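Local coordinates for polyphosphate kinase (Porphyromonas gingivalis, PDB 2O8R), which probably catalyses the reversible transfer of the terminal phosphate of ATP to a growing chain of inorganic polyphosphate, at residues P108-E112 against H113-L117; V184-G188 against L189-V193; Y556-E560 against A561-I565. The protein carries 3 engineered substitutions. All blocks are in the same frame, centred on the assembly; numbering follows the deposited sequence.

Contact 1. Residues P108-E112 against H113-L117; sequences PTLEE and HGIRL. With SO4 (sulfate ion), chain H.
H113 turns its ring back alongside the last turn of helix 83-112, and its ND1 gives a hydrogen bond to T109 O at 2.8 Å, nearly straight, with an N-H...O angle of 165°. The carbonyl oxygen lies close to the ring plane, so the imidazole meets it at its edge. Setting CG beside the backbone N (chi1 -59°) folds the ring back and lays it beside T109, whose CG2 is 3.8 Å from H113 CE1. The same T109 O also receives a weak bond from H113 N. One residue on, L110 O takes two donors from opposite faces of its carbonyl plane: I115 N at 2.7 Å and H113 N at 3.1 Å. The bond from I115 N, together with that from G114 N to E111 O, makes a Schellman motif. G114 has positive phi as its C-prime residue, and the chain reverses there into strand 115-118; residues 115-117 run at 146° to helix residues 108-112. The side chains of L110 and I115 cross at a slant, CB to CB at 3.7 Å, while L110 CD2 rests against CB and CG1 of I115. Y36 of helix 35-63 packs on both residues. On another flank E111 reaches out extended to R116, which is bent at chi2 and chi3. E111 OE2 lies 3.2 Å from R116 CD and at the edge of the guanidinium, where it makes a long salt bridge of 3.6 Å to NH1, the two planes well out of parallel. R116 NH2 gives a weak hydrogen bond to sulfate O1, and this sulfate, probably from the crystallisation liquor, is also bound by the backbone N atoms of T123 and H124; R116 NH1 makes a salt bridge to a further sulfate.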
ATOM      1  N   PRO A 108      16.982 -16.483  24.493  1.00 48.07           N
ATOM      2  CA  PRO A 108      16.872 -17.744  25.232  1.00 50.17           C
ATOM      3  C   PRO A 108      15.481 -18.376  25.225  1.00 40.69           C
ATOM      4  O   PRO A 108      15.375 -19.591  25.097  1.00 54.37           O
ATOM      5  CB  PRO A 108      17.251 -17.340  26.661  1.00 33.14           C
ATOM      6  CG  PRO A 108      18.109 -16.190  26.492  1.00 53.17           C
ATOM      7  CD  PRO A 108      17.522 -15.422  25.354  1.00 40.43           C
ATOM      8  N   THR A 109      14.426 -17.576  25.379  1.00 50.78           N
ATOM      9  CA  THR A 109      13.064 -18.129  25.390  1.00 53.46           C
ATOM     10  C   THR A 109      12.666 -18.650  24.009  1.00 56.85           C
ATOM     11  O   THR A 109      12.034 -19.693  23.893  1.00 54.29           O
ATOM     12  CB  THR A 109      12.027 -17.098  25.848  1.00 54.56           C
ATOM     13  OG1 THR A 109      12.541 -16.359  26.951  1.00 59.55           O
ATOM     14  CG2 THR A 109      10.765 -17.775  26.279  1.00 38.33           C
ATOM     15  N   LEU A 110      13.052 -17.923  22.962  1.00 68.96           N
ATOM     16  CA  LEU A 110      12.846 -18.383  21.587  1.00 60.00           C
ATOM     17  C   LEU A 110      13.448 -19.770  21.369  1.00 55.19           C
ATOM     18  O   LEU A 110      12.833 -20.630  20.752  1.00 42.57           O
ATOM     19  CB  LEU A 110      13.414 -17.374  20.586  1.00 49.11           C
ATOM     20  CG  LEU A 110      12.595 -16.084  20.354  1.00 47.51           C
ATOM     21  CD1 LEU A 110      13.439 -15.045  19.638  1.00 51.07           C
ATOM     22  CD2 LEU A 110      11.287 -16.309  19.586  1.00 51.00           C
ATOM     23  N   GLU A 111      14.643 -19.987  21.907  1.00 57.31           N
ATOM     24  CA  GLU A 111      15.297 -21.285  21.810  1.00 52.98           C
ATOM     25  C   GLU A 111      14.587 -22.388  22.575  1.00 51.00           C
ATOM     26  O   GLU A 111      14.528 -23.525  22.116  1.00 55.68           O
ATOM     27  CB  GLU A 111      16.758 -21.185  22.239  1.00 51.34           C
ATOM     28  CG  GLU A 111      17.674 -20.856  21.087  1.00 69.68           C
ATOM     29  CD  GLU A 111      19.096 -20.602  21.519  1.00 93.36           C
ATOM     30  OE1 GLU A 111      19.438 -20.887  22.689  1.00105.71           O
ATOM     31  OE2 GLU A 111      19.874 -20.109  20.679  1.00106.82           O
ATOM     32  N   GLU A 112      14.042 -22.047  23.736  1.00 50.30           N
ATOM     33  CA  GLU A 112      13.252 -22.991  24.517  1.00 53.98           C
ATOM     34  C   GLU A 112      12.055 -23.495  23.716  1.00 47.24           C
ATOM     35  O   GLU A 112      11.553 -24.588  23.967  1.00 58.18           O
ATOM     36  CB  GLU A 112      12.777 -22.333  25.806  1.00 57.26           C
ATOM     37  CG  GLU A 112      12.434 -23.287  26.927  1.00 53.36           C
ATOM     38  CD  GLU A 112      12.177 -22.569  28.254  1.00 77.57           C
ATOM     39  OE1 GLU A 112      12.650 -21.420  28.429  1.00 59.90           O
ATOM     40  OE2 GLU A 112      11.501 -23.160  29.128  1.00 93.76           O
ATOM     41  N   HIS A 113      11.623 -22.708  22.735  1.00 48.72           N
ATOM     42  CA  HIS A 113      10.498 -23.085  21.886  1.00 41.28           C
ATOM     43  C   HIS A 113      10.849 -23.380  20.425  1.00 46.46           C
ATOM     44  O   HIS A 113       9.975 -23.363  19.561  1.00 58.74           O
ATOM     45  CB  HIS A 113       9.424 -22.012  21.972  1.00 47.75           C
ATOM     46  CG  HIS A 113       8.921 -21.796  23.359  1.00 64.70           C
ATOM     47  ND1 HIS A 113       9.529 -20.932  24.241  1.00 60.63           N
ATOM     48  CD2 HIS A 113       7.888 -22.358  24.031  1.00 55.48           C
ATOM     49  CE1 HIS A 113       8.883 -20.955  25.392  1.00 62.96           C
ATOM     50  NE2 HIS A 113       7.884 -21.814  25.290  1.00 54.56           N
ATOM     51  N   GLY A 114      12.119 -23.654  20.150  1.00 51.02           N
ATOM     52  CA  GLY A 114      12.538 -24.078  18.807  1.00 55.65           C
ATOM     53  C   GLY A 114      12.800 -22.977  17.788  1.00 62.94           C
ATOM     54  O   GLY A 114      12.762 -23.232  16.589  1.00 53.37           O
ATOM     55  N   ILE A 115      13.056 -21.756  18.260  1.00 58.19           N
ATOM     56  CA  ILE A 115      13.417 -20.638  17.384  1.00 47.80           C
ATOM     57  C   ILE A 115      14.848 -20.214  17.681  1.00 47.28           C
ATOM     58  O   ILE A 115      15.179 -19.881  18.816  1.00 44.71           O
ATOM     59  CB  ILE A 115      12.500 -19.403  17.593  1.00 35.95           C
ATOM     60  CG1 ILE A 115      11.074 -19.823  17.975  1.00 57.45           C
ATOM     61  CG2 ILE A 115      12.536 -18.463  16.376  1.00 40.24           C
ATOM     62  CD1 ILE A 115      10.102 -19.958  16.836  1.00 34.24           C
ATOM     63  N   ARG A 116      15.706 -20.239  16.666  1.00 54.88           N
ATOM     64  CA  ARG A 116      17.062 -19.748  16.847  1.00 32.52           C
ATOM     65  C   ARG A 116      17.270 -18.515  15.998  1.00 46.87           C
ATOM     66  O   ARG A 116      17.356 -18.579  14.767  1.00 50.85           O
ATOM     67  CB  ARG A 116      18.103 -20.830  16.570  1.00 44.67           C
ATOM     68  CG  ARG A 116      19.421 -20.591  17.298  1.00 63.44           C
ATOM     69  CD  ARG A 116      19.901 -21.849  18.021  1.00 78.59           C
ATOM     70  NE  ARG A 116      21.063 -22.463  17.390  1.00 81.51           N
ATOM     71  CZ  ARG A 116      22.322 -22.148  17.680  1.00106.05           C
ATOM     72  NH1 ARG A 116      22.589 -21.221  18.592  1.00114.63           N
ATOM     73  NH2 ARG A 116      23.321 -22.756  17.054  1.00103.64           N
ATOM     74  N   LEU A 117      17.282 -17.373  16.671  1.00 44.37           N
ATOM     75  CA  LEU A 117      17.588 -16.132  16.012  1.00 42.41           C
ATOM     76  C   LEU A 117      19.065 -15.991  16.211  1.00 39.93           C
ATOM     77  O   LEU A 117      19.527 -15.743  17.322  1.00 48.87           O
ATOM     78  CB  LEU A 117      16.835 -14.962  16.646  1.00 26.82           C
ATOM     79  CG  LEU A 117      17.163 -13.585  16.039  1.00 60.69           C
ATOM     80  CD1 LEU A 117      17.093 -13.607  14.515  1.00 55.73           C
ATOM     81  CD2 LEU A 117      16.250 -12.508  16.585  1.00 51.60           C
TER
HETATM   82  S   SO4 H 709      25.543 -23.010  14.631  1.00 77.78           S
HETATM   83  O1  SO4 H 709      24.702 -24.137  15.037  1.00 99.78           O
HETATM   84  O2  SO4 H 709      26.753 -22.989  15.445  1.00 83.58           O
HETATM   85  O3  SO4 H 709      25.886 -23.140  13.212  1.00 66.82           O
HETATM   86  O4  SO4 H 709      24.826 -21.758  14.846  1.00 96.27           O

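Contact 2. Residues V184-G188 against L189-V193; sequences VPTDG and LPRFV
L189 and T186 carry most of this turn, with G188 between them. The backbone N of L189 reaches back to P185 O at 2.9 Å; the N-H...O angle of 131° is bent, although the donor lies in the carbonyl plane. G188 N binds the same oxygen, so two consecutive amides are held by one carbonyl. L189 O comes back over T186 and lies 3.3 Å from T186 CA in a CA-H...O contact. The side chain of L189, with CG beside its own backbone N (chi1 -75°), folds back along the G188 peptide: CB lies 3.6 Å from P185 O and CD2 3.3 Å from G188 O. It also packs on F134 and I139 of helix 125-139, on L209 of helix 209-214, and on F410 of the second subunit, which touches P190 as well. P185 itself is the centre of an inverse gamma turn, closed by T186 N on V184 O, and this tight bend begins the passage from strand 178-183 to strand 192-195, taking the chain from the six-stranded sheet to the three-stranded one. T186 adds a lighter touch, its CG2 lying alongside R191 with CD 4.1 Å away. R191 has CG anti to the backbone N (chi1 -176°) and bends at chi2; CG lies 4.0 Å above the ring of F192, over its centre. Beyond CD, the guanidinium of R191 makes salt bridges with E210 and D305 and a hydrogen bond to V301 O, while the F192 ring meets F208 edge to face.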
ATOM      1  N   VAL A 184      21.935  -1.700   4.059  1.00 35.36           N
ATOM      2  CA  VAL A 184      21.300  -2.979   4.293  1.00 39.48           C
ATOM      3  C   VAL A 184      19.926  -2.917   3.636  1.00 35.88           C
ATOM      4  O   VAL A 184      19.010  -2.269   4.137  1.00 59.97           O
ATOM      5  CB  VAL A 184      21.338  -3.394   5.776  1.00 38.12           C
ATOM      6  CG1 VAL A 184      22.554  -2.780   6.416  1.00 30.22           C
ATOM      7  CG2 VAL A 184      20.108  -2.971   6.514  1.00 55.11           C
ATOM      8  N   PRO A 185      19.797  -3.561   2.473  1.00 51.65           N
ATOM      9  CA  PRO A 185      18.665  -3.343   1.568  1.00 50.71           C
ATOM     10  C   PRO A 185      17.353  -3.919   2.078  1.00 50.57           C
ATOM     11  O   PRO A 185      16.777  -4.807   1.448  1.00 57.60           O
ATOM     12  CB  PRO A 185      19.092  -4.064   0.287  1.00 41.65           C
ATOM     13  CG  PRO A 185      20.078  -5.084   0.727  1.00 54.85           C
ATOM     14  CD  PRO A 185      20.745  -4.569   1.968  1.00 56.99           C
ATOM     15  N   THR A 186      16.873  -3.414   3.208  1.00 57.10           N
ATOM     16  CA  THR A 186      15.625  -3.919   3.771  1.00 58.75           C
ATOM     17  C   THR A 186      14.426  -3.355   3.030  1.00 47.67           C
ATOM     18  O   THR A 186      13.295  -3.737   3.287  1.00 67.91           O
ATOM     19  CB  THR A 186      15.503  -3.654   5.262  1.00 38.08           C
ATOM     20  OG1 THR A 186      15.646  -2.251   5.509  1.00 69.62           O
ATOM     21  CG2 THR A 186      16.569  -4.401   5.992  1.00 54.28           C
ATOM     22  N   ASP A 187      14.696  -2.467   2.086  1.00 47.89           N
ATOM     23  CA  ASP A 187      13.684  -1.995   1.162  1.00 45.63           C
ATOM     24  C   ASP A 187      13.383  -3.042   0.092  1.00 38.56           C
ATOM     25  O   ASP A 187      12.458  -2.883  -0.697  1.00 57.86           O
ATOM     26  CB  ASP A 187      14.160  -0.699   0.503  1.00 41.13           C
ATOM     27  CG  ASP A 187      15.555  -0.822  -0.123  1.00 61.39           C
ATOM     28  OD1 ASP A 187      16.110  -1.942  -0.182  1.00 79.50           O
ATOM     29  OD2 ASP A 187      16.103   0.215  -0.557  1.00 71.14           O
ATOM     30  N   GLY A 188      14.200  -4.088   0.038  1.00 46.82           N
ATOM     31  CA  GLY A 188      14.054  -5.136  -0.968  1.00 35.48           C
ATOM     32  C   GLY A 188      14.149  -6.548  -0.408  1.00 45.69           C
ATOM     33  O   GLY A 188      13.812  -7.511  -1.088  1.00 53.42           O
ATOM     34  N   LEU A 189      14.617  -6.672   0.831  1.00 45.54           N
ATOM     35  CA  LEU A 189      14.756  -7.970   1.481  1.00 44.71           C
ATOM     36  C   LEU A 189      14.210  -7.900   2.907  1.00 49.72           C
ATOM     37  O   LEU A 189      14.050  -6.813   3.456  1.00 55.99           O
ATOM     38  CB  LEU A 189      16.229  -8.374   1.509  1.00 54.82           C
ATOM     39  CG  LEU A 189      16.887  -8.865   0.221  1.00 50.40           C
ATOM     40  CD1 LEU A 189      18.217  -9.476   0.574  1.00 32.33           C
ATOM     41  CD2 LEU A 189      16.013  -9.883  -0.462  1.00 29.93           C
ATOM     42  N   PRO A 190      13.907  -9.052   3.515  1.00 43.27           N
ATOM     43  CA  PRO A 190      13.459  -8.975   4.891  1.00 47.32           C
ATOM     44  C   PRO A 190      14.625  -8.749   5.856  1.00 54.10           C
ATOM     45  O   PRO A 190      15.771  -9.113   5.552  1.00 46.24           O
ATOM     46  CB  PRO A 190      12.850 -10.353   5.128  1.00 40.37           C
ATOM     47  CG  PRO A 190      13.603 -11.245   4.243  1.00 44.47           C
ATOM     48  CD  PRO A 190      13.948 -10.440   3.027  1.00 49.48           C
ATOM     49  N   ARG A 191      14.322  -8.150   7.007  1.00 56.71           N
ATOM     50  CA  ARG A 191      15.316  -7.924   8.052  1.00 49.29           C
ATOM     51  C   ARG A 191      15.800  -9.269   8.550  1.00 61.23           C
ATOM     52  O   ARG A 191      16.993  -9.451   8.811  1.00 60.77           O
ATOM     53  CB  ARG A 191      14.699  -7.141   9.213  1.00 43.55           C
ATOM     54  CG  ARG A 191      15.671  -6.765  10.314  1.00 47.51           C
ATOM     55  CD  ARG A 191      16.799  -5.860   9.814  1.00 54.65           C
ATOM     56  NE  ARG A 191      17.838  -5.679  10.832  1.00 42.07           N
ATOM     57  CZ  ARG A 191      17.799  -4.766  11.800  1.00 54.21           C
ATOM     58  NH1 ARG A 191      16.779  -3.923  11.914  1.00 64.27           N
ATOM     59  NH2 ARG A 191      18.793  -4.683  12.660  1.00 38.97           N
ATOM     60  N   PHE A 192      14.858 -10.209   8.657  1.00 62.03           N
ATOM     61  CA  PHE A 192      15.146 -11.558   9.127  1.00 49.54           C
ATOM     62  C   PHE A 192      15.039 -12.572   8.002  1.00 53.71           C
ATOM     63  O   PHE A 192      14.033 -12.621   7.298  1.00 65.34           O
ATOM     64  CB  PHE A 192      14.239 -11.908  10.295  1.00 49.10           C
ATOM     65  CG  PHE A 192      14.327 -10.924  11.417  1.00 47.18           C
ATOM     66  CD1 PHE A 192      15.457 -10.883  12.225  1.00 37.38           C
ATOM     67  CD2 PHE A 192      13.307 -10.010  11.635  1.00 42.88           C
ATOM     68  CE1 PHE A 192      15.559  -9.963  13.252  1.00 42.30           C
ATOM     69  CE2 PHE A 192      13.401  -9.089  12.656  1.00 54.41           C
ATOM     70  CZ  PHE A 192      14.531  -9.063  13.466  1.00 51.51           C
ATOM     71  N   VAL A 193      16.108 -13.348   7.829  1.00 50.08           N
ATOM     72  CA  VAL A 193      16.237 -14.289   6.726  1.00 46.79           C
ATOM     73  C   VAL A 193      16.205 -15.696   7.312  1.00 59.47           C
ATOM     74  O   VAL A 193      17.055 -16.043   8.142  1.00 55.76           O
ATOM     75  CB  VAL A 193      17.558 -14.042   5.938  1.00 51.56           C
ATOM     76  CG1 VAL A 193      17.702 -14.986   4.736  1.00 40.71           C
ATOM     77  CG2 VAL A 193      17.608 -12.618   5.460  1.00 45.63           C
TER

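Contact 3. Residues Y556-E560 against A561-I565; sequences YRASE and AGVEI
V563 packs back onto the last turn of helix 549-560, and its side chain settles over A558. Its CB lies 3.2 Å from A558 O and 3.8 Å from A558 CB. From there CG2, anti to the carbonyl carbon, continues along the same carbonyl, 3.4 Å from A558 O. CG1, set anti to the backbone N (chi1 -175°), also comes near the alanine methyl, 4.3 Å from A558 CB. The main chain of V563 grips the same residue, since V563 N gives a hydrogen bond to A558 O at 2.8 Å. With the bond from G562 N to S559 O, also 2.8 Å, this forms a Schellman motif in which G562, at positive phi, turns the chain out of the helix. A561 N still bonds R557 O in the manner of the helix, and A561 CB leans against that oxygen at 3.3 Å. The carbonyl oxygen of V563 turns back to S559 CA, an almost straight CA-H...O contact with 162° at the hydrogen. I565 comes in from the strand, its CD1 reaching A558 CB at 4.2 Å, a looser apolar touch. The whole turn is the helix-to-strand link of a beta-alpha-beta unit made of strand 538-543, helix 549-560 and strand 564-569. M539 of the first strand packs on A558, V563 and I565, V531 of helix 516-532 covers V563, and I585 of strand 585-589 lies against S559 and I565.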
ATOM      1  N   TYR A 556      -6.318  18.969  41.794  1.00 63.99           N
ATOM      2  CA  TYR A 556      -5.598  19.158  43.051  1.00 62.55           C
ATOM      3  C   TYR A 556      -6.479  19.845  44.093  1.00 74.60           C
ATOM      4  O   TYR A 556      -6.511  19.437  45.262  1.00 67.35           O
ATOM      5  CB  TYR A 556      -4.366  20.019  42.834  1.00 60.45           C
ATOM      6  CG  TYR A 556      -3.173  19.320  42.222  1.00 70.07           C
ATOM      7  CD1 TYR A 556      -2.789  18.049  42.640  1.00 57.57           C
ATOM      8  CD2 TYR A 556      -2.399  19.954  41.247  1.00 52.28           C
ATOM      9  CE1 TYR A 556      -1.675  17.420  42.088  1.00 60.67           C
ATOM     10  CE2 TYR A 556      -1.281  19.341  40.708  1.00 64.96           C
ATOM     11  CZ  TYR A 556      -0.933  18.078  41.126  1.00 62.72           C
ATOM     12  OH  TYR A 556       0.161  17.479  40.575  1.00 65.40           O
ATOM     13  N   ARG A 557      -7.189  20.888  43.665  1.00 54.47           N
ATOM     14  CA  ARG A 557      -8.123  21.567  44.549  1.00 61.88           C
ATOM     15  C   ARG A 557      -9.289  20.669  44.961  1.00 70.67           C
ATOM     16  O   ARG A 557      -9.762  20.757  46.095  1.00 91.38           O
ATOM     17  CB  ARG A 557      -8.650  22.853  43.925  1.00 49.60           C
ATOM     18  CG  ARG A 557      -7.636  23.986  43.812  1.00 61.63           C
ATOM     19  CD  ARG A 557      -8.216  25.155  43.017  1.00 67.77           C
ATOM     20  NE  ARG A 557      -9.669  25.216  43.184  1.00 95.78           N
ATOM     21  CZ  ARG A 557     -10.562  25.162  42.194  1.00108.83           C
ATOM     22  NH1 ARG A 557     -10.175  25.077  40.923  1.00102.39           N
ATOM     23  NH2 ARG A 557     -11.854  25.209  42.487  1.00 94.69           N
ATOM     24  N   ALA A 558      -9.745  19.809  44.056  1.00 71.32           N
ATOM     25  CA  ALA A 558     -10.811  18.868  44.390  1.00 62.72           C
ATOM     26  C   ALA A 558     -10.310  17.887  45.439  1.00 62.75           C
ATOM     27  O   ALA A 558     -11.002  17.611  46.411  1.00 73.06           O
ATOM     28  CB  ALA A 558     -11.299  18.141  43.156  1.00 44.78           C
ATOM     29  N   SER A 559      -9.090  17.395  45.256  1.00 60.33           N
ATOM     30  CA  SER A 559      -8.463  16.499  46.227  1.00 67.91           C
ATOM     31  C   SER A 559      -8.377  17.165  47.598  1.00 72.59           C
ATOM     32  O   SER A 559      -8.906  16.640  48.589  1.00 60.17           O
ATOM     33  CB  SER A 559      -7.067  16.094  45.753  1.00 71.76           C
ATOM     34  OG  SER A 559      -6.453  15.201  46.663  1.00 66.25           O
ATOM     35  N   GLU A 560      -7.726  18.330  47.631  1.00 65.91           N
ATOM     36  CA  GLU A 560      -7.638  19.180  48.820  1.00 53.41           C
ATOM     37  C   GLU A 560      -8.989  19.355  49.505  1.00 60.69           C
ATOM     38  O   GLU A 560      -9.072  19.317  50.730  1.00 69.25           O
ATOM     39  CB  GLU A 560      -7.080  20.556  48.440  1.00 52.27           C
ATOM     40  CG  GLU A 560      -5.566  20.594  48.231  1.00 45.98           C
ATOM     41  CD  GLU A 560      -5.080  21.878  47.591  1.00 62.54           C
ATOM     42  OE1 GLU A 560      -5.901  22.587  46.970  1.00 80.13           O
ATOM     43  OE2 GLU A 560      -3.868  22.183  47.703  1.00 83.05           O
ATOM     44  N   ALA A 561     -10.044  19.521  48.704  1.00 55.88           N
ATOM     45  CA  ALA A 561     -11.406  19.716  49.202  1.00 50.89           C
ATOM     46  C   ALA A 561     -12.076  18.443  49.704  1.00 59.93           C
ATOM     47  O   ALA A 561     -13.254  18.468  50.032  1.00 51.06           O
ATOM     48  CB  ALA A 561     -12.269  20.325  48.121  1.00 45.63           C
ATOM     49  N   GLY A 562     -11.352  17.328  49.732  1.00 54.51           N
ATOM     50  CA  GLY A 562     -11.949  16.062  50.122  1.00 47.44           C
ATOM     51  C   GLY A 562     -12.622  15.256  49.016  1.00 67.44           C
ATOM     52  O   GLY A 562     -13.209  14.204  49.296  1.00 73.03           O
ATOM     53  N   VAL A 563     -12.549  15.721  47.765  1.00 56.29           N
ATOM     54  CA  VAL A 563     -13.036  14.915  46.629  1.00 57.86           C
ATOM     55  C   VAL A 563     -12.030  13.802  46.282  1.00 61.51           C
ATOM     56  O   VAL A 563     -10.844  14.068  46.073  1.00 62.39           O
ATOM     57  CB  VAL A 563     -13.346  15.773  45.357  1.00 65.42           C
ATOM     58  CG1 VAL A 563     -13.969  14.914  44.265  1.00 40.35           C
ATOM     59  CG2 VAL A 563     -14.259  16.974  45.684  1.00 38.65           C
ATOM     60  N   GLU A 564     -12.511  12.559  46.243  1.00 73.71           N
ATOM     61  CA  GLU A 564     -11.700  11.393  45.867  1.00 61.94           C
ATOM     62  C   GLU A 564     -11.655  11.182  44.350  1.00 68.61           C
ATOM     63  O   GLU A 564     -12.688  11.238  43.666  1.00 52.98           O
ATOM     64  CB  GLU A 564     -12.275  10.134  46.490  1.00 51.68           C
ATOM     65  CG  GLU A 564     -12.056   9.984  47.968  1.00 62.56           C
ATOM     66  CD  GLU A 564     -12.310   8.560  48.428  1.00 87.36           C
ATOM     67  OE1 GLU A 564     -12.840   7.748  47.627  1.00 72.63           O
ATOM     68  OE2 GLU A 564     -11.965   8.252  49.589  1.00 88.43           O
ATOM     69  N   ILE A 565     -10.459  10.919  43.831  1.00 63.86           N
ATOM     70  CA  ILE A 565     -10.267  10.803  42.387  1.00 61.48           C
ATOM     71  C   ILE A 565      -9.494   9.543  41.941  1.00 65.75           C
ATOM     72  O   ILE A 565      -8.361   9.299  42.381  1.00 54.58           O
ATOM     73  CB  ILE A 565      -9.570  12.067  41.803  1.00 59.81           C
ATOM     74  CG1 ILE A 565     -10.148  13.356  42.404  1.00 39.02           C
ATOM     75  CG2 ILE A 565      -9.698  12.083  40.287  1.00 62.06           C
ATOM     76  CD1 ILE A 565      -9.413  14.619  42.009  1.00 51.92           C
TER

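How the contacts relate
All three are partly buried local turns away from the predicted active site. Contacts 1 and 3 end a helix with a glycine-centred Schellman motif, but contact 1 adds a histidine side-chain bond and an arginine beside sulfate, whereas contact 3 relies on backbone bonds and aliphatic packing. Contact 2 has no helix to close and uses an inverse gamma turn centred on a proline and a doubly bound carbonyl. Contacts 1 and 2 feed strands 115-118 and 192-195, the outer strands of one three-stranded sheet, and touch through L117 CD1 and F192 CD1, 3.9 Å apart. Contact 3 stands apart, its centre about 51 Å from that of contact 1. Only contact 2 meets the second subunit.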